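Local coordinates for protein arginase (Thermus thermophilus, PDB 2EF5) that probably hydrolyses L-arginine to L-ornithine and urea, as a member of the arginase family, with two manganese ions bound in each subunit, at residues L76-E85 with L98-R108; D158-G166 with I199-L210. All coordinates share one frame; numbering follows the deposited sequence.

Contact 1 of 2, residues L76-E85 with L98-R108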
ATOM      1  N   LEU A  76      31.378 -16.688 -32.919  1.00 27.98           N
ATOM      2  CA  LEU A  76      31.866 -15.878 -31.804  1.00 27.90           C
ATOM      3  C   LEU A  76      32.028 -16.740 -30.552  1.00 27.38           C
ATOM      4  O   LEU A  76      33.060 -16.693 -29.889  1.00 27.29           O
ATOM      5  CB  LEU A  76      30.896 -14.730 -31.518  1.00 24.57           C
ATOM      6  CG  LEU A  76      31.172 -13.861 -30.287  1.00 24.47           C
ATOM      7  CD1 LEU A  76      32.516 -13.165 -30.438  1.00 23.37           C
ATOM      8  CD2 LEU A  76      30.054 -12.837 -30.129  1.00 21.76           C
ATOM      9  N   LYS A  77      31.005 -17.525 -30.233  1.00 28.42           N
ATOM     10  CA  LYS A  77      31.051 -18.390 -29.063  1.00 29.81           C
ATOM     11  C   LYS A  77      32.279 -19.295 -29.112  1.00 30.80           C
ATOM     12  O   LYS A  77      33.024 -19.400 -28.142  1.00 31.17           O
ATOM     13  CB  LYS A  77      29.784 -19.242 -28.987  1.00 29.99           C
ATOM     14  CG  LYS A  77      29.782 -20.288 -27.879  1.00 29.94           C
ATOM     15  CD  LYS A  77      28.555 -21.179 -27.978  1.00 29.01           C
ATOM     16  CE  LYS A  77      28.595 -22.301 -26.952  1.00 29.96           C
ATOM     17  NZ  LYS A  77      27.405 -23.196 -27.076  1.00 32.41           N
ATOM     18  N   GLU A  78      32.491 -19.938 -30.256  1.00 32.23           N
ATOM     19  CA  GLU A  78      33.622 -20.845 -30.424  1.00 33.47           C
ATOM     20  C   GLU A  78      34.960 -20.133 -30.307  1.00 32.85           C
ATOM     21  O   GLU A  78      35.912 -20.672 -29.738  1.00 31.29           O
ATOM     22  CB  GLU A  78      33.529 -21.542 -31.779  1.00 35.27           C
ATOM     23  CG  GLU A  78      32.192 -22.212 -32.010  1.00 39.11           C
ATOM     24  CD  GLU A  78      32.094 -22.876 -33.365  1.00 42.43           C
ATOM     25  OE1 GLU A  78      32.429 -22.224 -34.379  1.00 43.67           O
ATOM     26  OE2 GLU A  78      31.672 -24.050 -33.413  1.00 43.09           O
ATOM     27  N   ARG A  79      35.029 -18.923 -30.855  1.00 32.20           N
ATOM     28  CA  ARG A  79      36.253 -18.138 -30.807  1.00 33.55           C
ATOM     29  C   ARG A  79      36.635 -17.792 -29.373  1.00 32.16           C
ATOM     30  O   ARG A  79      37.806 -17.858 -29.006  1.00 32.57           O
ATOM     31  CB  ARG A  79      36.090 -16.853 -31.623  1.00 35.49           C
ATOM     32  CG  ARG A  79      37.345 -16.005 -31.669  1.00 38.59           C
ATOM     33  CD  ARG A  79      38.376 -16.566 -32.634  1.00 41.53           C
ATOM     34  NE  ARG A  79      39.733 -16.167 -32.267  1.00 44.62           N
ATOM     35  CZ  ARG A  79      40.704 -15.928 -33.140  1.00 46.55           C
ATOM     36  NH1 ARG A  79      40.469 -16.040 -34.442  1.00 48.73           N
ATOM     37  NH2 ARG A  79      41.916 -15.585 -32.716  1.00 46.61           N
ATOM     38  N   LEU A  80      35.645 -17.428 -28.565  1.00 31.62           N
ATOM     39  CA  LEU A  80      35.892 -17.070 -27.172  1.00 31.69           C
ATOM     40  C   LEU A  80      36.188 -18.298 -26.305  1.00 32.81           C
ATOM     41  O   LEU A  80      37.055 -18.259 -25.429  1.00 33.06           O
ATOM     42  CB  LEU A  80      34.691 -16.304 -26.599  1.00 30.45           C
ATOM     43  CG  LEU A  80      34.360 -14.933 -27.211  1.00 29.93           C
ATOM     44  CD1 LEU A  80      33.180 -14.320 -26.472  1.00 29.81           C
ATOM     45  CD2 LEU A  80      35.568 -14.014 -27.122  1.00 27.90           C
ATOM     46  N   ALA A  81      35.469 -19.388 -26.551  1.00 33.35           N
ATOM     47  CA  ALA A  81      35.663 -20.610 -25.779  1.00 34.68           C
ATOM     48  C   ALA A  81      37.059 -21.172 -26.014  1.00 34.82           C
ATOM     49  O   ALA A  81      37.621 -21.844 -25.153  1.00 35.63           O
ATOM     50  CB  ALA A  81      34.611 -21.649 -26.162  1.00 34.63           C
ATOM     51  N   ALA A  82      37.618 -20.885 -27.182  1.00 34.57           N
ATOM     52  CA  ALA A  82      38.942 -21.378 -27.529  1.00 35.54           C
ATOM     53  C   ALA A  82      40.085 -20.544 -26.955  1.00 35.83           C
ATOM     54  O   ALA A  82      41.243 -20.960 -27.013  1.00 36.14           O
ATOM     55  CB  ALA A  82      39.077 -21.469 -29.046  1.00 35.34           C
ATOM     56  N   LEU A  83      39.776 -19.373 -26.407  1.00 35.04           N
ATOM     57  CA  LEU A  83      40.817 -18.521 -25.838  1.00 34.75           C
ATOM     58  C   LEU A  83      41.482 -19.161 -24.626  1.00 35.20           C
ATOM     59  O   LEU A  83      40.830 -19.843 -23.843  1.00 33.98           O
ATOM     60  CB  LEU A  83      40.237 -17.162 -25.412  1.00 32.75           C
ATOM     61  CG  LEU A  83      39.904 -16.141 -26.505  1.00 32.92           C
ATOM     62  CD1 LEU A  83      39.253 -14.916 -25.889  1.00 32.19           C
ATOM     63  CD2 LEU A  83      41.174 -15.746 -27.237  1.00 33.43           C
ATOM     64  N   PRO A  84      42.802 -18.979 -24.470  1.00 36.20           N
ATOM     65  CA  PRO A  84      43.424 -19.581 -23.290  1.00 37.84           C
ATOM     66  C   PRO A  84      42.800 -18.869 -22.087  1.00 39.77           C
ATOM     67  O   PRO A  84      42.564 -17.664 -22.141  1.00 40.46           O
ATOM     68  CB  PRO A  84      44.905 -19.258 -23.480  1.00 37.40           C
ATOM     69  CG  PRO A  84      44.894 -18.002 -24.303  1.00 37.92           C
ATOM     70  CD  PRO A  84      43.796 -18.277 -25.300  1.00 36.70           C
ATOM     71  N   GLU A  85      42.501 -19.606 -21.019  1.00 40.88           N
ATOM     72  CA  GLU A  85      41.891 -18.993 -19.846  1.00 42.46           C
ATOM     73  C   GLU A  85      42.885 -17.972 -19.256  1.00 40.59           C
ATOM     74  O   GLU A  85      44.103 -18.116 -19.387  1.00 40.89           O
ATOM     75  CB  GLU A  85      41.461 -20.098 -18.866  1.00 45.47           C
ATOM     76  CG  GLU A  85      40.299 -20.954 -19.467  1.00 50.60           C
ATOM     77  CD  GLU A  85      39.729 -22.041 -18.567  1.00 52.25           C
ATOM     78  OE1 GLU A  85      40.380 -23.101 -18.426  1.00 54.46           O
ATOM     79  OE2 GLU A  85      38.654 -21.821 -17.951  1.00 53.37           O
ATOM     80  N   LEU A  98      24.676 -10.248 -30.512  1.00 22.74           N
ATOM     81  CA  LEU A  98      25.978 -10.903 -30.404  1.00 22.26           C
ATOM     82  C   LEU A  98      26.235 -11.462 -29.010  1.00 21.04           C
ATOM     83  O   LEU A  98      27.035 -12.385 -28.843  1.00 21.10           O
ATOM     84  CB  LEU A  98      27.100  -9.927 -30.783  1.00 21.66           C
ATOM     85  CG  LEU A  98      27.347  -8.732 -29.854  1.00 23.78           C
ATOM     86  CD1 LEU A  98      28.130  -9.162 -28.619  1.00 21.99           C
ATOM     87  CD2 LEU A  98      28.136  -7.675 -30.613  1.00 23.32           C
ATOM     88  N   SER A  99      25.557 -10.910 -28.007  1.00 19.94           N
ATOM     89  CA  SER A  99      25.750 -11.377 -26.638  1.00 20.94           C
ATOM     90  C   SER A  99      25.350 -12.832 -26.419  1.00 19.90           C
ATOM     91  O   SER A  99      25.820 -13.456 -25.469  1.00 19.91           O
ATOM     92  CB  SER A  99      25.002 -10.477 -25.648  1.00 22.30           C
ATOM     93  OG  SER A  99      25.643  -9.207 -25.549  1.00 24.24           O
ATOM     94  N   MET A 100      24.494 -13.375 -27.282  1.00 20.04           N
ATOM     95  CA  MET A 100      24.098 -14.769 -27.133  1.00 20.75           C
ATOM     96  C   MET A 100      25.357 -15.610 -27.287  1.00 19.94           C
ATOM     97  O   MET A 100      25.546 -16.603 -26.589  1.00 20.52           O
ATOM     98  CB  MET A 100      23.074 -15.164 -28.203  1.00 21.39           C
ATOM     99  CG  MET A 100      21.740 -14.445 -28.098  1.00 22.08           C
ATOM    100  SD  MET A 100      20.531 -15.022 -29.322  1.00 26.30           S
ATOM    101  CE  MET A 100      21.242 -14.403 -30.824  1.00 23.44           C
ATOM    102  N   GLY A 101      26.217 -15.195 -28.207  1.00 21.10           N
ATOM    103  CA  GLY A 101      27.458 -15.912 -28.435  1.00 21.18           C
ATOM    104  C   GLY A 101      28.574 -15.507 -27.486  1.00 23.27           C
ATOM    105  O   GLY A 101      29.355 -16.355 -27.049  1.00 23.47           O
ATOM    106  N   SER A 102      28.657 -14.219 -27.149  1.00 21.52           N
ATOM    107  CA  SER A 102      29.725 -13.764 -26.263  1.00 21.20           C
ATOM    108  C   SER A 102      29.598 -14.311 -24.850  1.00 20.66           C
ATOM    109  O   SER A 102      30.581 -14.802 -24.287  1.00 20.84           O
ATOM    110  CB  SER A 102      29.802 -12.230 -26.227  1.00 21.61           C
ATOM    111  OG  SER A 102      28.682 -11.660 -25.583  1.00 23.69           O
ATOM    112  N   VAL A 103      28.398 -14.248 -24.276  1.00 19.86           N
ATOM    113  CA  VAL A 103      28.192 -14.744 -22.921  1.00 20.82           C
ATOM    114  C   VAL A 103      28.385 -16.253 -22.852  1.00 23.90           C
ATOM    115  O   VAL A 103      29.107 -16.747 -21.988  1.00 23.18           O
ATOM    116  CB  VAL A 103      26.783 -14.380 -22.388  1.00 21.93           C
ATOM    117  CG1 VAL A 103      26.585 -14.956 -20.988  1.00 22.33           C
ATOM    118  CG2 VAL A 103      26.625 -12.861 -22.346  1.00 21.19           C
ATOM    119  N   ALA A 104      27.752 -16.979 -23.771  1.00 24.61           N
ATOM    120  CA  ALA A 104      27.864 -18.433 -23.814  1.00 26.83           C
ATOM    121  C   ALA A 104      29.317 -18.850 -24.016  1.00 27.79           C
ATOM    122  O   ALA A 104      29.789 -19.808 -23.405  1.00 28.86           O
ATOM    123  CB  ALA A 104      27.000 -18.994 -24.941  1.00 26.41           C
ATOM    124  N   GLY A 105      30.024 -18.124 -24.873  1.00 27.99           N
ATOM    125  CA  GLY A 105      31.413 -18.443 -25.139  1.00 28.74           C
ATOM    126  C   GLY A 105      32.331 -18.094 -23.984  1.00 30.37           C
ATOM    127  O   GLY A 105      33.162 -18.909 -23.587  1.00 30.10           O
ATOM    128  N   ALA A 106      32.177 -16.889 -23.438  1.00 30.52           N
ATOM    129  CA  ALA A 106      33.006 -16.423 -22.324  1.00 31.36           C
ATOM    130  C   ALA A 106      32.744 -17.167 -21.017  1.00 31.77           C
ATOM    131  O   ALA A 106      33.601 -17.197 -20.134  1.00 32.21           O
ATOM    132  CB  ALA A 106      32.800 -14.913 -22.110  1.00 30.14           C
ATOM    133  N   ALA A 107      31.562 -17.759 -20.892  1.00 32.90           N
ATOM    134  CA  ALA A 107      31.197 -18.485 -19.684  1.00 34.57           C
ATOM    135  C   ALA A 107      32.029 -19.753 -19.513  1.00 36.86           C
ATOM    136  O   ALA A 107      32.249 -20.215 -18.391  1.00 35.76           O
ATOM    137  CB  ALA A 107      29.717 -18.832 -19.714  1.00 34.68           C
ATOM    138  N   ARG A 108      32.480 -20.317 -20.628  1.00 38.26           N
ATOM    139  CA  ARG A 108      33.292 -21.528 -20.597  1.00 40.81           C
ATOM    140  C   ARG A 108      32.624 -22.681 -19.860  1.00 41.36           C
ATOM    141  O   ARG A 108      33.286 -23.445 -19.163  1.00 43.04           O
ATOM    142  CB  ARG A 108      34.648 -21.237 -19.947  1.00 42.21           C
ATOM    143  CG  ARG A 108      35.487 -20.264 -20.731  1.00 44.58           C
ATOM    144  CD  ARG A 108      36.913 -20.215 -20.234  1.00 47.83           C
ATOM    145  NE  ARG A 108      37.760 -19.595 -21.243  1.00 51.26           N
ATOM    146  CZ  ARG A 108      37.894 -20.065 -22.478  1.00 52.77           C
ATOM    147  NH1 ARG A 108      37.245 -21.161 -22.843  1.00 55.55           N
ATOM    148  NH2 ARG A 108      38.652 -19.428 -23.354  1.00 54.01           N
TER

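Contact 2 of 2, residues D158-G166 with I199-L210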
ATOM      1  N   ASP A 158      21.519 -18.705 -15.556  1.00 28.57           N
ATOM      2  CA  ASP A 158      20.290 -18.905 -14.807  1.00 29.96           C
ATOM      3  C   ASP A 158      19.721 -17.511 -14.569  1.00 28.78           C
ATOM      4  O   ASP A 158      20.450 -16.607 -14.171  1.00 28.65           O
ATOM      5  CB  ASP A 158      20.588 -19.577 -13.464  1.00 32.71           C
ATOM      6  CG  ASP A 158      19.327 -19.932 -12.693  1.00 36.21           C
ATOM      7  OD1 ASP A 158      18.494 -19.035 -12.444  1.00 35.58           O
ATOM      8  OD2 ASP A 158      19.168 -21.119 -12.335  1.00 42.02           O
ATOM      9  N   PRO A 159      18.416 -17.322 -14.809  1.00 28.92           N
ATOM     10  CA  PRO A 159      17.761 -16.024 -14.617  1.00 29.63           C
ATOM     11  C   PRO A 159      18.097 -15.377 -13.279  1.00 31.16           C
ATOM     12  O   PRO A 159      18.105 -14.152 -13.156  1.00 30.88           O
ATOM     13  CB  PRO A 159      16.275 -16.368 -14.728  1.00 30.25           C
ATOM     14  CG  PRO A 159      16.269 -17.508 -15.691  1.00 28.55           C
ATOM     15  CD  PRO A 159      17.439 -18.347 -15.220  1.00 29.47           C
ATOM     16  N   LYS A 160      18.375 -16.203 -12.276  1.00 32.05           N
ATOM     17  CA  LYS A 160      18.689 -15.696 -10.949  1.00 33.09           C
ATOM     18  C   LYS A 160      20.102 -15.145 -10.830  1.00 30.74           C
ATOM     19  O   LYS A 160      20.437 -14.512  -9.829  1.00 29.84           O
ATOM     20  CB  LYS A 160      18.450 -16.790  -9.900  1.00 36.94           C
ATOM     21  CG  LYS A 160      16.981 -17.214  -9.814  1.00 42.07           C
ATOM     22  CD  LYS A 160      16.721 -18.183  -8.664  1.00 45.60           C
ATOM     23  CE  LYS A 160      15.231 -18.473  -8.531  1.00 46.31           C
ATOM     24  NZ  LYS A 160      14.933 -19.370  -7.375  1.00 48.87           N
ATOM     25  N   ASP A 161      20.929 -15.384 -11.844  1.00 28.61           N
ATOM     26  CA  ASP A 161      22.294 -14.877 -11.834  1.00 27.23           C
ATOM     27  C   ASP A 161      22.403 -13.717 -12.823  1.00 26.35           C
ATOM     28  O   ASP A 161      23.484 -13.408 -13.323  1.00 24.29           O
ATOM     29  CB  ASP A 161      23.292 -15.976 -12.203  1.00 28.55           C
ATOM     30  CG  ASP A 161      23.282 -17.131 -11.215  1.00 31.30           C
ATOM     31  OD1 ASP A 161      23.182 -16.866 -10.001  1.00 31.86           O
ATOM     32  OD2 ASP A 161      23.392 -18.299 -11.650  1.00 32.72           O
ATOM     33  N   VAL A 162      21.266 -13.081 -13.097  1.00 25.54           N
ATOM     34  CA  VAL A 162      21.209 -11.949 -14.018  1.00 25.64           C
ATOM     35  C   VAL A 162      20.702 -10.699 -13.303  1.00 25.98           C
ATOM     36  O   VAL A 162      19.788 -10.764 -12.489  1.00 25.54           O
ATOM     37  CB  VAL A 162      20.261 -12.227 -15.213  1.00 25.88           C
ATOM     38  CG1 VAL A 162      20.090 -10.950 -16.061  1.00 24.44           C
ATOM     39  CG2 VAL A 162      20.816 -13.362 -16.075  1.00 26.23           C
ATOM     40  N   VAL A 163      21.314  -9.560 -13.601  1.00 24.19           N
ATOM     41  CA  VAL A 163      20.892  -8.293 -13.014  1.00 22.74           C
ATOM     42  C   VAL A 163      20.890  -7.252 -14.122  1.00 22.27           C
ATOM     43  O   VAL A 163      21.871  -7.117 -14.849  1.00 22.68           O
ATOM     44  CB  VAL A 163      21.845  -7.811 -11.879  1.00 23.19           C
ATOM     45  CG1 VAL A 163      21.339  -6.499 -11.307  1.00 23.70           C
ATOM     46  CG2 VAL A 163      21.928  -8.854 -10.761  1.00 20.21           C
ATOM     47  N   LEU A 164      19.771  -6.548 -14.262  1.00 21.38           N
ATOM     48  CA  LEU A 164      19.617  -5.502 -15.262  1.00 20.88           C
ATOM     49  C   LEU A 164      19.787  -4.169 -14.544  1.00 20.67           C
ATOM     50  O   LEU A 164      19.234  -3.977 -13.461  1.00 20.43           O
ATOM     51  CB  LEU A 164      18.224  -5.567 -15.892  1.00 22.04           C
ATOM     52  CG  LEU A 164      17.975  -6.604 -16.989  1.00 24.97           C
ATOM     53  CD1 LEU A 164      16.475  -6.804 -17.219  1.00 25.33           C
ATOM     54  CD2 LEU A 164      18.647  -6.120 -18.270  1.00 26.20           C
ATOM     55  N   VAL A 165      20.538  -3.252 -15.147  1.00 18.86           N
ATOM     56  CA  VAL A 165      20.769  -1.944 -14.544  1.00 17.96           C
ATOM     57  C   VAL A 165      20.577  -0.832 -15.564  1.00 18.88           C
ATOM     58  O   VAL A 165      21.152  -0.877 -16.653  1.00 18.13           O
ATOM     59  CB  VAL A 165      22.215  -1.831 -13.973  1.00 20.25           C
ATOM     60  CG1 VAL A 165      22.410  -0.473 -13.289  1.00 18.28           C
ATOM     61  CG2 VAL A 165      22.494  -2.972 -12.995  1.00 21.07           C
ATOM     62  N   GLY A 166      19.764   0.158 -15.203  1.00 18.24           N
ATOM     63  CA  GLY A 166      19.525   1.297 -16.072  1.00 19.43           C
ATOM     64  C   GLY A 166      18.315   1.209 -16.982  1.00 21.28           C
ATOM     65  O   GLY A 166      18.095   2.101 -17.795  1.00 18.92           O
ATOM     66  N   ILE A 199      23.275   0.473  -5.605  1.00 22.92           N
ATOM     67  CA  ILE A 199      22.895  -0.538  -6.592  1.00 22.67           C
ATOM     68  C   ILE A 199      24.073  -1.414  -6.985  1.00 22.39           C
ATOM     69  O   ILE A 199      23.925  -2.629  -7.110  1.00 24.72           O
ATOM     70  CB  ILE A 199      22.306   0.105  -7.854  1.00 22.74           C
ATOM     71  CG1 ILE A 199      20.938   0.700  -7.524  1.00 22.11           C
ATOM     72  CG2 ILE A 199      22.176  -0.927  -8.966  1.00 21.27           C
ATOM     73  CD1 ILE A 199      20.326   1.466  -8.658  1.00 24.06           C
ATOM     74  N   ALA A 200      25.241  -0.809  -7.178  1.00 22.26           N
ATOM     75  CA  ALA A 200      26.438  -1.565  -7.538  1.00 22.91           C
ATOM     76  C   ALA A 200      26.769  -2.572  -6.439  1.00 23.95           C
ATOM     77  O   ALA A 200      27.160  -3.704  -6.717  1.00 22.39           O
ATOM     78  CB  ALA A 200      27.615  -0.620  -7.753  1.00 22.79           C
ATOM     79  N   GLU A 201      26.611  -2.148  -5.188  1.00 26.20           N
ATOM     80  CA  GLU A 201      26.884  -3.008  -4.038  1.00 28.72           C
ATOM     81  C   GLU A 201      25.894  -4.169  -4.039  1.00 27.49           C
ATOM     82  O   GLU A 201      26.269  -5.319  -3.825  1.00 29.15           O
ATOM     83  CB  GLU A 201      26.741  -2.217  -2.731  1.00 30.23           C
ATOM     84  CG  GLU A 201      27.598  -0.956  -2.655  1.00 36.36           C
ATOM     85  CD  GLU A 201      29.056  -1.231  -2.325  1.00 40.85           C
ATOM     86  OE1 GLU A 201      29.644  -2.174  -2.902  1.00 43.65           O
ATOM     87  OE2 GLU A 201      29.620  -0.486  -1.493  1.00 44.41           O
ATOM     88  N   GLU A 202      24.627  -3.859  -4.282  1.00 26.29           N
ATOM     89  CA  GLU A 202      23.588  -4.882  -4.317  1.00 27.89           C
ATOM     90  C   GLU A 202      23.779  -5.870  -5.466  1.00 27.87           C
ATOM     91  O   GLU A 202      23.473  -7.055  -5.335  1.00 27.95           O
ATOM     92  CB  GLU A 202      22.210  -4.223  -4.398  1.00 28.33           C
ATOM     93  CG  GLU A 202      21.732  -3.678  -3.059  1.00 31.92           C
ATOM     94  CD  GLU A 202      20.353  -3.058  -3.134  1.00 33.25           C
ATOM     95  OE1 GLU A 202      19.576  -3.436  -4.038  1.00 33.67           O
ATOM     96  OE2 GLU A 202      20.034  -2.203  -2.280  1.00 34.87           O
ATOM     97  N   VAL A 203      24.279  -5.382  -6.594  1.00 26.13           N
ATOM     98  CA  VAL A 203      24.529  -6.246  -7.739  1.00 25.06           C
ATOM     99  C   VAL A 203      25.588  -7.282  -7.351  1.00 25.49           C
ATOM    100  O   VAL A 203      25.411  -8.483  -7.565  1.00 24.74           O
ATOM    101  CB  VAL A 203      25.041  -5.426  -8.967  1.00 24.16           C
ATOM    102  CG1 VAL A 203      25.635  -6.345 -10.016  1.00 23.71           C
ATOM    103  CG2 VAL A 203      23.899  -4.629  -9.570  1.00 24.07           C
ATOM    104  N   LEU A 204      26.692  -6.813  -6.777  1.00 24.55           N
ATOM    105  CA  LEU A 204      27.772  -7.707  -6.378  1.00 26.76           C
ATOM    106  C   LEU A 204      27.332  -8.729  -5.330  1.00 29.05           C
ATOM    107  O   LEU A 204      27.807  -9.870  -5.333  1.00 29.85           O
ATOM    108  CB  LEU A 204      28.949  -6.893  -5.838  1.00 24.59           C
ATOM    109  CG  LEU A 204      29.697  -6.042  -6.866  1.00 24.02           C
ATOM    110  CD1 LEU A 204      30.750  -5.204  -6.163  1.00 20.41           C
ATOM    111  CD2 LEU A 204      30.332  -6.945  -7.912  1.00 21.45           C
ATOM    112  N   LYS A 205      26.436  -8.312  -4.439  1.00 29.90           N
ATOM    113  CA  LYS A 205      25.934  -9.187  -3.382  1.00 32.04           C
ATOM    114  C   LYS A 205      25.034 -10.249  -3.994  1.00 32.45           C
ATOM    115  O   LYS A 205      25.170 -11.446  -3.711  1.00 32.93           O
ATOM    116  CB  LYS A 205      25.136  -8.374  -2.356  1.00 33.86           C
ATOM    117  CG  LYS A 205      24.682  -9.157  -1.127  1.00 38.57           C
ATOM    118  CD  LYS A 205      25.844  -9.461  -0.185  1.00 42.63           C
ATOM    119  CE  LYS A 205      25.361 -10.025   1.150  1.00 43.96           C
ATOM    120  NZ  LYS A 205      26.472 -10.136   2.150  1.00 46.01           N
ATOM    121  N   HIS A 206      24.114  -9.798  -4.841  1.00 31.06           N
ATOM    122  CA  HIS A 206      23.174 -10.688  -5.509  1.00 30.32           C
ATOM    123  C   HIS A 206      23.900 -11.747  -6.334  1.00 29.71           C
ATOM    124  O   HIS A 206      23.401 -12.861  -6.497  1.00 30.18           O
ATOM    125  CB  HIS A 206      22.255  -9.882  -6.421  1.00 29.84           C
ATOM    126  CG  HIS A 206      21.120 -10.673  -6.992  1.00 31.36           C
ATOM    127  ND1 HIS A 206      20.068 -11.125  -6.229  1.00 32.00           N
ATOM    128  CD2 HIS A 206      20.884 -11.108  -8.255  1.00 30.61           C
ATOM    129  CE1 HIS A 206      19.230 -11.807  -6.993  1.00 32.46           C
ATOM    130  NE2 HIS A 206      19.706 -11.809  -8.226  1.00 32.36           N
ATOM    131  N   LEU A 207      25.078 -11.395  -6.844  1.00 26.91           N
ATOM    132  CA  LEU A 207      25.863 -12.310  -7.667  1.00 26.76           C
ATOM    133  C   LEU A 207      27.163 -12.700  -6.974  1.00 26.35           C
ATOM    134  O   LEU A 207      28.154 -13.033  -7.630  1.00 26.38           O
ATOM    135  CB  LEU A 207      26.188 -11.647  -9.013  1.00 26.02           C
ATOM    136  CG  LEU A 207      25.021 -11.087  -9.829  1.00 24.71           C
ATOM    137  CD1 LEU A 207      25.545 -10.405 -11.092  1.00 22.83           C
ATOM    138  CD2 LEU A 207      24.073 -12.217 -10.198  1.00 25.10           C
ATOM    139  N   GLN A 208      27.153 -12.669  -5.647  1.00 27.57           N
ATOM    140  CA  GLN A 208      28.344 -12.985  -4.870  1.00 29.29           C
ATOM    141  C   GLN A 208      28.992 -14.326  -5.216  1.00 28.98           C
ATOM    142  O   GLN A 208      28.309 -15.305  -5.526  1.00 28.88           O
ATOM    143  CB  GLN A 208      28.022 -12.930  -3.372  1.00 31.74           C
ATOM    144  CG  GLN A 208      27.076 -14.013  -2.874  1.00 35.63           C
ATOM    145  CD  GLN A 208      26.746 -13.853  -1.398  1.00 38.89           C
ATOM    146  OE1 GLN A 208      27.640 -13.701  -0.562  1.00 39.25           O
ATOM    147  NE2 GLN A 208      25.460 -13.888  -1.072  1.00 40.16           N
ATOM    148  N   GLY A 209      30.320 -14.344  -5.176  1.00 29.00           N
ATOM    149  CA  GLY A 209      31.075 -15.551  -5.464  1.00 29.10           C
ATOM    150  C   GLY A 209      31.159 -15.989  -6.915  1.00 29.28           C
ATOM    151  O   GLY A 209      31.811 -16.989  -7.216  1.00 30.34           O
ATOM    152  N   LEU A 210      30.530 -15.246  -7.819  1.00 28.93           N
ATOM    153  CA  LEU A 210      30.537 -15.616  -9.231  1.00 28.06           C
ATOM    154  C   LEU A 210      31.379 -14.723 -10.120  1.00 28.59           C
ATOM    155  O   LEU A 210      31.538 -13.529  -9.850  1.00 27.94           O
ATOM    156  CB  LEU A 210      29.114 -15.584  -9.791  1.00 28.14           C
ATOM    157  CG  LEU A 210      28.006 -16.432  -9.174  1.00 28.72           C
ATOM    158  CD1 LEU A 210      26.696 -16.123  -9.884  1.00 28.38           C
ATOM    159  CD2 LEU A 210      28.349 -17.912  -9.301  1.00 28.27           C
TER
HETATM  160  O   HOH W   1      18.226 -12.150 -10.781  1.00 26.85           O
HETATM  161  O   HOH W   2      23.877 -15.285  -7.917  1.00 32.26           O

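Contact 1 of 2, residues L76-E85 with L98-R108
The carbonyl oxygen of Leu-98 is gripped by two backbone donors, Gly-101 N and Ser-102 N, each 3.0 Å away, and Leu-76 CD2 rests against Leu-98 O at 3.3 Å. Neighbours covering the sheet of this alpha/beta fold, the two helices run nearly parallel, crossing at -26° with a closest axis approach of 7.3 Å. Gly-101 and Gly-105 present no side chain to helix 66-81, so backbone meets backbone: Lys-77 CA makes a CA-H...O contact of 3.3 Å with Gly-101 O, and Lys-77 O comes within 3.5 Å of Gly-105 CA. Leu-80 is the knob in a hole formed by Gly-101, Ser-102, Gly-105 and Ala-106; with its CG anti to the carbonyl carbon (chi1 -64°), it lays CD1 3.4 Å from Ser-102 O. Leu-80 also touches Pro-89 and Val-91 of the sheet, and Leu-76 touches Val-6 and Val-8. Just past its helix, Arg-108 reaches across and points NH1 almost straight at Ala-81 O, at a modelled 2.4 Å so short that its exact geometry is doubtful, as is the place of NH2. Glu-85 CG lies over one guanidinium face, 3.4 Å from Arg-108 NE. Close packing of leucines and backbone over two glycines thus joins the helices, whereas a cation meets the Ala-81 carbonyl near the C-terminal part of helix 66-81, probably complementing its dipole.

Contact 2 of 2, residues D158-G166 with I199-L210
Strand 162-165 and helix 199-206 run almost antiparallel, at 167°, with their axes 9.3 Å apart at closest approach, the usual layering of a helix on a parallel sheet in an alpha/beta fold. The spacing widens along the strand: Asp-161 CA is 6.1 Å from Leu-207 CA, but Val-165 CA is 8.4 Å from Ile-199 CA. Val-163 and Val-165 face the helix. The two methyls of Val-163 divide their partners, CG1 meeting Val-203 CG2 at 3.6 Å and CG2 meeting His-206 CD2 at 3.5 Å, with Leu-207 also against CG2. Val-203 CG2 reaches on to Val-165 CG2. Leu-207, its CG anti to the carbonyl carbon (chi1 -54°), brings CD2 to within 3.4 Å of Asp-161 O. Leu-210, closing a type II turn from Leu-207, crosses the Asp-161 side chain at about a right angle, with CD1 nearest OD1. Where the helix ends the seam turns polar. A water donates to Asp-161 OD1 at 2.7 Å and to His-206 O at 2.8 Å, and the same OD1 holds a salt bridge with Arg-111. A second water lies among His-206 NE2, Val-162 O and Pro-159 O. Val-163 is backbone-bonded to Val-114 and Trp-116 of strand 113-117, and Leu-164 to Tyr-186 of strand 184-187. Val-203 and Leu-207 also touch Val-115, while Ala-200 and Leu-204 pack on helix 239-252.

In the fold
From the N terminus, the chain first forms strands 2-8 and 41-47, then helix 66-81. Contact 1 closes a short loop containing strand 87-93 by pairing that helix with helix 99-107. Contact 2 opens only after strand 113-117. Its longer loop holds helix 172-181, strand 184-187 and helix 188-194, and brings helix 196-206, on its way to strand 212-217, back over strand 162-167. Contact 1 and contact 2 are in series, neither nesting nor crossing; the centres of contacts 1 and 2 lie about 21 Å apart. Contact 1 ties two helices that flank strand 87-93 in the chain, and contact 2 ties a helix to strand 162-167 of the same parallel sheet of the arginase fold.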